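Local coordinates for protein putative HAD-hydrolase YfnB (Bacillus subtilis, PDB 3ED5) that is a putative hydrolase of the HAD superfamily, possibly acting as a 5'-nucleotidase, though its physiological substrate is not established, at residues 8-13 with 117-122; 113-118 with 230-235. All coordinates share one frame; numbering follows the deposited sequence.

In the fold
Strand 9-12 comes first along the chain and lies inside the parallel sheet of the HAD core. The chain then runs through four helices, 21-35 to 87-98, before helix 108-116 leads through a short turn into strand 120-125. There contact 1 closes the first long loop by pairing the two strands. Contact 2 closes a second loop at the C terminus, where residues 230-235 return to the end of helix 108-116. The loops cross, neither lying within the other, because contact 2 begins at 113, before contact 1 closes at 122; both share Gln117 and Gln118. With centres about 10 Å apart, the contacts meet where Leu10 and Phe12 pack on Leu115, and Phe119 on Ile232.

Contact 1 (8-13 with 117-122)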
loop_
_atom_site.group_PDB
_atom_site.type_symbol
_atom_site.label_atom_id
_atom_site.label_comp_id
_atom_site.label_asym_id
_atom_site.label_seq_id
_atom_site.Cartn_x
_atom_site.Cartn_y
_atom_site.Cartn_z
ATOM N N ARG A 8 -0.128 -19.024 -9.916
ATOM C CA ARG A 8 -1.358 -18.762 -10.659
ATOM C C ARG A 8 -2.028 -17.464 -10.236
ATOM O O ARG A 8 -2.730 -16.849 -11.040
ATOM C CB ARG A 8 -2.333 -19.915 -10.467
ATOM C CG ARG A 8 -1.855 -21.179 -11.176
ATOM C CD ARG A 8 -2.981 -22.183 -11.353
ATOM N NE ARG A 8 -3.402 -22.767 -10.077
ATOM C CZ ARG A 8 -2.868 -23.865 -9.549
ATOM N NH1 ARG A 8 -1.871 -24.491 -10.174
ATOM N NH2 ARG A 8 -3.334 -24.336 -8.400
ATOM N N THR A 9 -1.794 -17.065 -8.985
ATOM C CA THR A 9 -2.551 -16.006 -8.341
ATOM C C THR A 9 -1.544 -15.012 -7.784
ATOM O O THR A 9 -0.685 -15.409 -6.985
ATOM C CB THR A 9 -3.356 -16.598 -7.184
ATOM O OG1 THR A 9 -4.167 -17.677 -7.684
ATOM C CG2 THR A 9 -4.261 -15.528 -6.522
ATOM N N LEU A 10 -1.668 -13.737 -8.177
ATOM C CA LEU A 10 -0.761 -12.679 -7.677
ATOM C C LEU A 10 -1.573 -11.677 -6.863
ATOM O O LEU A 10 -2.601 -11.175 -7.349
ATOM C CB LEU A 10 -0.023 -11.948 -8.828
ATOM C CG LEU A 10 0.631 -12.930 -9.828
ATOM C CD1 LEU A 10 1.252 -12.157 -10.999
ATOM C CD2 LEU A 10 1.675 -13.829 -9.142
ATOM N N LEU A 11 -1.134 -11.419 -5.631
ATOM C CA LEU A 11 -1.772 -10.438 -4.779
ATOM C C LEU A 11 -0.854 -9.211 -4.702
ATOM O O LEU A 11 0.292 -9.317 -4.265
ATOM C CB LEU A 11 -1.983 -10.994 -3.364
ATOM C CG LEU A 11 -2.588 -12.422 -3.246
ATOM C CD1 LEU A 11 -2.749 -12.776 -1.762
ATOM C CD2 LEU A 11 -3.942 -12.545 -3.951
ATOM N N PHE A 12 -1.370 -8.076 -5.145
ATOM C CA PHE A 12 -0.546 -6.869 -5.175
ATOM C C PHE A 12 -1.037 -5.884 -4.130
ATOM O O PHE A 12 -2.213 -5.552 -4.062
ATOM C CB PHE A 12 -0.663 -6.172 -6.547
ATOM C CG PHE A 12 0.230 -6.734 -7.604
ATOM C CD1 PHE A 12 1.526 -6.257 -7.794
ATOM C CD2 PHE A 12 -0.245 -7.747 -8.450
ATOM C CE1 PHE A 12 2.365 -6.823 -8.795
ATOM C CE2 PHE A 12 0.571 -8.290 -9.466
ATOM C CZ PHE A 12 1.863 -7.836 -9.634
ATOM N N ASP A 13 -0.091 -5.385 -3.349
ATOM C CA ASP A 13 -0.283 -4.159 -2.588
ATOM C C ASP A 13 -0.405 -2.985 -3.585
ATOM O O ASP A 13 0.019 -3.087 -4.737
ATOM C CB ASP A 13 0.921 -3.985 -1.650
ATOM C CG ASP A 13 0.906 -2.655 -0.916
ATOM O OD1 ASP A 13 0.025 -2.434 -0.046
ATOM O OD2 ASP A 13 1.797 -1.857 -1.218
ATOM N N GLN A 117 -2.758 -11.207 -18.593
ATOM C CA GLN A 117 -2.933 -12.202 -19.674
ATOM C C GLN A 117 -2.603 -13.614 -19.219
ATOM O O GLN A 117 -3.019 -14.588 -19.875
ATOM C CB GLN A 117 -2.039 -11.840 -20.848
ATOM C CG GLN A 117 -2.201 -10.410 -21.309
ATOM C CD GLN A 117 -2.897 -10.323 -22.616
ATOM O OE1 GLN A 117 -4.101 -10.053 -22.677
ATOM N NE2 GLN A 117 -2.158 -10.585 -23.695
ATOM N N GLN A 118 -1.833 -13.755 -18.136
ATOM C CA GLN A 118 -1.329 -15.092 -17.731
ATOM C C GLN A 118 -1.525 -15.502 -16.271
ATOM O O GLN A 118 -1.220 -16.643 -15.907
ATOM C CB GLN A 118 0.157 -15.207 -18.062
ATOM C CG GLN A 118 0.454 -15.044 -19.536
ATOM C CD GLN A 118 1.870 -15.433 -19.863
ATOM O OE1 GLN A 118 2.271 -16.590 -19.681
ATOM N NE2 GLN A 118 2.640 -14.479 -20.360
ATOM N N PHE A 119 -1.994 -14.577 -15.441
ATOM C CA PHE A 119 -2.185 -14.810 -14.014
ATOM C C PHE A 119 -3.490 -14.178 -13.575
ATOM O O PHE A 119 -4.007 -13.272 -14.254
ATOM C CB PHE A 119 -1.039 -14.160 -13.213
ATOM C CG PHE A 119 0.327 -14.676 -13.560
ATOM C CD1 PHE A 119 0.875 -15.764 -12.868
ATOM C CD2 PHE A 119 1.077 -14.086 -14.578
ATOM C CE1 PHE A 119 2.143 -16.249 -13.196
ATOM C CE2 PHE A 119 2.338 -14.580 -14.929
ATOM C CZ PHE A 119 2.882 -15.657 -14.230
ATOM N N ASP A 120 -4.023 -14.635 -12.445
ATOM C CA ASP A 120 -5.187 -13.995 -11.839
ATOM C C ASP A 120 -4.663 -12.935 -10.879
ATOM O O ASP A 120 -3.857 -13.236 -9.978
ATOM C CB ASP A 120 -6.030 -15.019 -11.090
ATOM C CG ASP A 120 -6.627 -16.055 -12.009
ATOM O OD1 ASP A 120 -6.951 -15.714 -13.162
ATOM O OD2 ASP A 120 -6.779 -17.210 -11.560
ATOM N N LEU A 121 -5.075 -11.681 -11.074
ATOM C CA LEU A 121 -4.524 -10.604 -10.243
ATOM C C LEU A 121 -5.546 -10.093 -9.230
ATOM O O LEU A 121 -6.711 -9.912 -9.565
ATOM C CB LEU A 121 -4.074 -9.428 -11.130
ATOM C CG LEU A 121 -3.242 -9.775 -12.362
ATOM C CD1 LEU A 121 -2.852 -8.505 -13.136
ATOM C CD2 LEU A 121 -1.994 -10.626 -12.007
ATOM N N TYR A 122 -5.095 -9.842 -8.006
ATOM C CA TYR A 122 -5.960 -9.284 -6.980
ATOM C C TYR A 122 -5.211 -8.151 -6.283
ATOM O O TYR A 122 -3.980 -8.140 -6.239
ATOM C CB TYR A 122 -6.307 -10.283 -5.902
ATOM C CG TYR A 122 -7.107 -11.432 -6.474
ATOM C CD1 TYR A 122 -8.505 -11.368 -6.495
ATOM C CD2 TYR A 122 -6.466 -12.534 -7.029
ATOM C CE1 TYR A 122 -9.267 -12.418 -7.048
ATOM C CE2 TYR A 122 -7.233 -13.611 -7.585
ATOM C CZ TYR A 122 -8.613 -13.519 -7.585
ATOM O OH TYR A 122 -9.399 -14.534 -8.107
HETATM O O HOH W 1 -6.658 -17.461 -8.682
#
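Residues 9-12 and 120-122 are neighbouring parallel strands in the Rossmann-like sheet of the HAD hydrolase fold. Their short axes approach to 4.8 Å at an angle of 21°, and Thr9, Leu10 and Leu11 stand opposite Asp120, Leu121 and Tyr122.

Backbone bonds carry the pairing. Asp120 N donates to Arg8 O, Leu10 N to Asp120 O, Tyr122 N to Leu10 O and Phe12 N to Tyr122 O. Asp120 bonds both Arg8 and Leu10, and Leu10 both Asp120 and Tyr122; a residue joined to two partners two positions apart marks parallel pairing. The bond from Phe12 N to Tyr122 O measures 2.8 Å, its donor tilted 17° from the carbonyl plane. On the other edge of strand 9-12, Thr9 and Leu11 make backbone bonds to His178, Leu180 and Ile182, so strands 120-125 and 179-183 flank it.

Apolar packing differs between the two faces. On the face of Leu10 and Leu121 these side chains lie side by side, pointing the same way, with Leu10 CD1 3.7 Å from Leu121 CD2. The same CD1 makes an off-centre CH-pi contact with Phe119, 4.2 Å from the ring centroid and 30° off its normal. Leu115 of helix 108-116 and Leu230 of helix 226-230 also pack on Leu10. On the other face Leu11 CD2 reaches Tyr122 CB at 3.8 Å, while Thr9 CG2, set anti to the backbone N, meets Tyr122 CE2 at 3.7 Å. The Tyr122 hydroxyl bonds to Lys146.

Next comes Asp13, probably the nucleophile, whose carboxylate in one of its two conformers makes a salt bridge to Lys158 and a hydrogen bond to Thr17.

At the opposite end of the pair one water lies 2.7 Å from Thr9 OG1 and donates to Asp120 OD2 at 2.9 Å.

Contact 2 (113-118 with 230-235); sequences SNLQQQ and LNIENT
Leu115, on the last turn of helix 108-116, packs against Leu230 of helix 226-230 and Ile232 of the C-terminal tail that follows, which runs past the end of helix 108-116 on the flank of the HAD core. The tail changes direction at Asn231, whose positive phi of 53° and two bonds back into the last turn of helix 226-230 define a Schellman motif. Ile232 follows immediately and points toward helix 108-116.

Ile232 can be followed outward from its backbone. CB lies 3.9 Å from Gln118 NE2, a van der Waals approach to the amide. At CB the chain divides. The CG2 branch, anti to the carbonyl carbon, meets Gln118 OE1 at 3.6 Å; the same CG2 also packs against Phe119 CZ. The CG1 branch occupies the crowded position between the backbone N and the carbonyl carbon (chi1 60°) and leads to CD1, which reaches Leu115 CD2 at 3.6 Å and also approaches Gln118 NE2. Ile232 and Gln118 thus reach toward each other tip to tip, whereas Ile232 and Leu115 cross at about a right angle. Leu115 CD2 has a second partner in Leu230 CD1, at 3.7 Å, so one methyl touches both Leu230 and Ile232. On the sheet side Leu115 also touches Leu10, Phe12 and Leu121.

The two segments exchange no hydrogen bonds, and the Asn114 amide meets the chain end by packing: ND2 lies 3.1 Å from Thr235 C. Asn114 ND2 is 3.4 Å from Asn234 OD1, yet the angle is too poor for a bond and the amide planes stand 72° apart. That ND2 is instead bonded to the hydroxyl of Tyr227 in helix 226-230. At the last modelled residue, Thr235 CG2 rests 3.5 Å from Asn114 OD1.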
loop_
_atom_site.group_PDB
_atom_site.type_symbol
_atom_site.label_atom_id
_atom_site.label_comp_id
_atom_site.label_asym_id
_atom_site.label_seq_id
_atom_site.Cartn_x
_atom_site.Cartn_y
_atom_site.Cartn_z
ATOM N N SER A 113 -0.661 -5.052 -17.231
ATOM C CA SER A 113 -1.336 -5.435 -18.484
ATOM C C SER A 113 -0.812 -6.784 -18.997
ATOM O O SER A 113 -1.596 -7.662 -19.426
ATOM C CB SER A 113 -1.114 -4.358 -19.544
ATOM O OG SER A 113 -1.673 -4.782 -20.771
ATOM N N ASN A 114 0.507 -6.951 -18.980
ATOM C CA ASN A 114 1.115 -8.222 -19.385
ATOM C C ASN A 114 0.715 -9.369 -18.440
ATOM O O ASN A 114 0.348 -10.452 -18.893
ATOM C CB ASN A 114 2.655 -8.082 -19.484
ATOM C CG ASN A 114 3.102 -7.436 -20.789
ATOM O OD1 ASN A 114 2.385 -7.487 -21.792
ATOM N ND2 ASN A 114 4.300 -6.830 -20.784
ATOM N N LEU A 115 0.786 -9.134 -17.129
ATOM C CA LEU A 115 0.495 -10.228 -16.185
ATOM C C LEU A 115 -0.960 -10.677 -16.189
ATOM O O LEU A 115 -1.250 -11.870 -15.975
ATOM C CB LEU A 115 0.924 -9.851 -14.768
ATOM C CG LEU A 115 2.406 -9.515 -14.550
ATOM C CD1 LEU A 115 2.647 -9.258 -13.050
ATOM C CD2 LEU A 115 3.357 -10.597 -15.078
ATOM N N GLN A 116 -1.873 -9.740 -16.457
ATOM C CA GLN A 116 -3.287 -10.047 -16.503
ATOM C C GLN A 116 -3.578 -11.148 -17.550
ATOM O O GLN A 116 -4.528 -11.903 -17.402
ATOM C CB GLN A 116 -4.093 -8.762 -16.769
ATOM C CG GLN A 116 -5.618 -8.903 -16.705
ATOM C CD GLN A 116 -6.223 -9.444 -17.995
ATOM O OE1 GLN A 116 -5.637 -9.331 -19.079
ATOM N NE2 GLN A 116 -7.402 -10.064 -17.880
ATOM N N GLN A 117 -2.758 -11.207 -18.593
ATOM C CA GLN A 117 -2.933 -12.202 -19.674
ATOM C C GLN A 117 -2.603 -13.614 -19.219
ATOM O O GLN A 117 -3.019 -14.588 -19.875
ATOM C CB GLN A 117 -2.039 -11.840 -20.848
ATOM C CG GLN A 117 -2.201 -10.410 -21.309
ATOM C CD GLN A 117 -2.897 -10.323 -22.616
ATOM O OE1 GLN A 117 -4.101 -10.053 -22.677
ATOM N NE2 GLN A 117 -2.158 -10.585 -23.695
ATOM N N GLN A 118 -1.833 -13.755 -18.136
ATOM C CA GLN A 118 -1.329 -15.092 -17.731
ATOM C C GLN A 118 -1.525 -15.502 -16.271
ATOM O O GLN A 118 -1.220 -16.643 -15.907
ATOM C CB GLN A 118 0.157 -15.207 -18.062
ATOM C CG GLN A 118 0.454 -15.044 -19.536
ATOM C CD GLN A 118 1.870 -15.433 -19.863
ATOM O OE1 GLN A 118 2.271 -16.590 -19.681
ATOM N NE2 GLN A 118 2.640 -14.479 -20.360
ATOM N N LEU A 230 8.639 -14.830 -12.286
ATOM C CA LEU A 230 7.395 -15.527 -12.664
ATOM C C LEU A 230 7.626 -16.472 -13.844
ATOM O O LEU A 230 6.707 -17.232 -14.227
ATOM C CB LEU A 230 6.315 -14.498 -13.005
ATOM C CG LEU A 230 5.902 -13.613 -11.822
ATOM C CD1 LEU A 230 4.884 -12.578 -12.311
ATOM C CD2 LEU A 230 5.321 -14.432 -10.659
ATOM N N ASN A 231 8.839 -16.409 -14.420
ATOM C CA ASN A 231 9.227 -17.191 -15.591
ATOM C C ASN A 231 8.246 -17.028 -16.750
ATOM O O ASN A 231 7.720 -18.009 -17.283
ATOM C CB ASN A 231 9.419 -18.679 -15.248
ATOM C CG ASN A 231 10.054 -19.459 -16.391
ATOM O OD1 ASN A 231 10.782 -18.890 -17.214
ATOM N ND2 ASN A 231 9.765 -20.756 -16.456
ATOM N N ILE A 232 7.984 -15.781 -17.105
ATOM C CA ILE A 232 7.212 -15.472 -18.310
ATOM C C ILE A 232 7.979 -14.438 -19.130
ATOM O O ILE A 232 8.681 -13.592 -18.566
ATOM C CB ILE A 232 5.772 -14.950 -18.004
ATOM C CG1 ILE A 232 5.790 -13.666 -17.180
ATOM C CG2 ILE A 232 4.904 -16.016 -17.321
ATOM C CD1 ILE A 232 4.705 -12.721 -17.609
ATOM N N GLU A 233 7.850 -14.505 -20.455
ATOM C CA GLU A 233 8.515 -13.541 -21.344
ATOM C C GLU A 233 7.831 -12.175 -21.349
ATOM O O GLU A 233 6.603 -12.083 -21.450
ATOM C CB GLU A 233 8.578 -14.083 -22.765
ATOM C CG GLU A 233 8.926 -15.551 -22.808
ATOM C CD GLU A 233 9.568 -15.953 -24.106
ATOM O OE1 GLU A 233 8.892 -15.882 -25.163
ATOM O OE2 GLU A 233 10.756 -16.346 -24.061
ATOM N N ASN A 234 8.635 -11.120 -21.252
ATOM C CA ASN A 234 8.136 -9.751 -21.337
ATOM C C ASN A 234 7.632 -9.413 -22.743
ATOM O O ASN A 234 8.260 -9.785 -23.746
ATOM C CB ASN A 234 9.237 -8.771 -20.918
ATOM C CG ASN A 234 8.775 -7.305 -20.930
ATOM O OD1 ASN A 234 7.629 -6.986 -21.274
ATOM N ND2 ASN A 234 9.680 -6.409 -20.545
ATOM N N THR A 235 6.494 -8.721 -22.800
ATOM C CA THR A 235 5.914 -8.229 -24.058
ATOM C C THR A 235 5.089 -6.962 -23.801
ATOM O O THR A 235 4.259 -6.545 -24.613
ATOM C CB THR A 235 5.085 -9.324 -24.805
ATOM O OG1 THR A 235 4.741 -8.849 -26.111
ATOM C CG2 THR A 235 3.795 -9.703 -24.054
#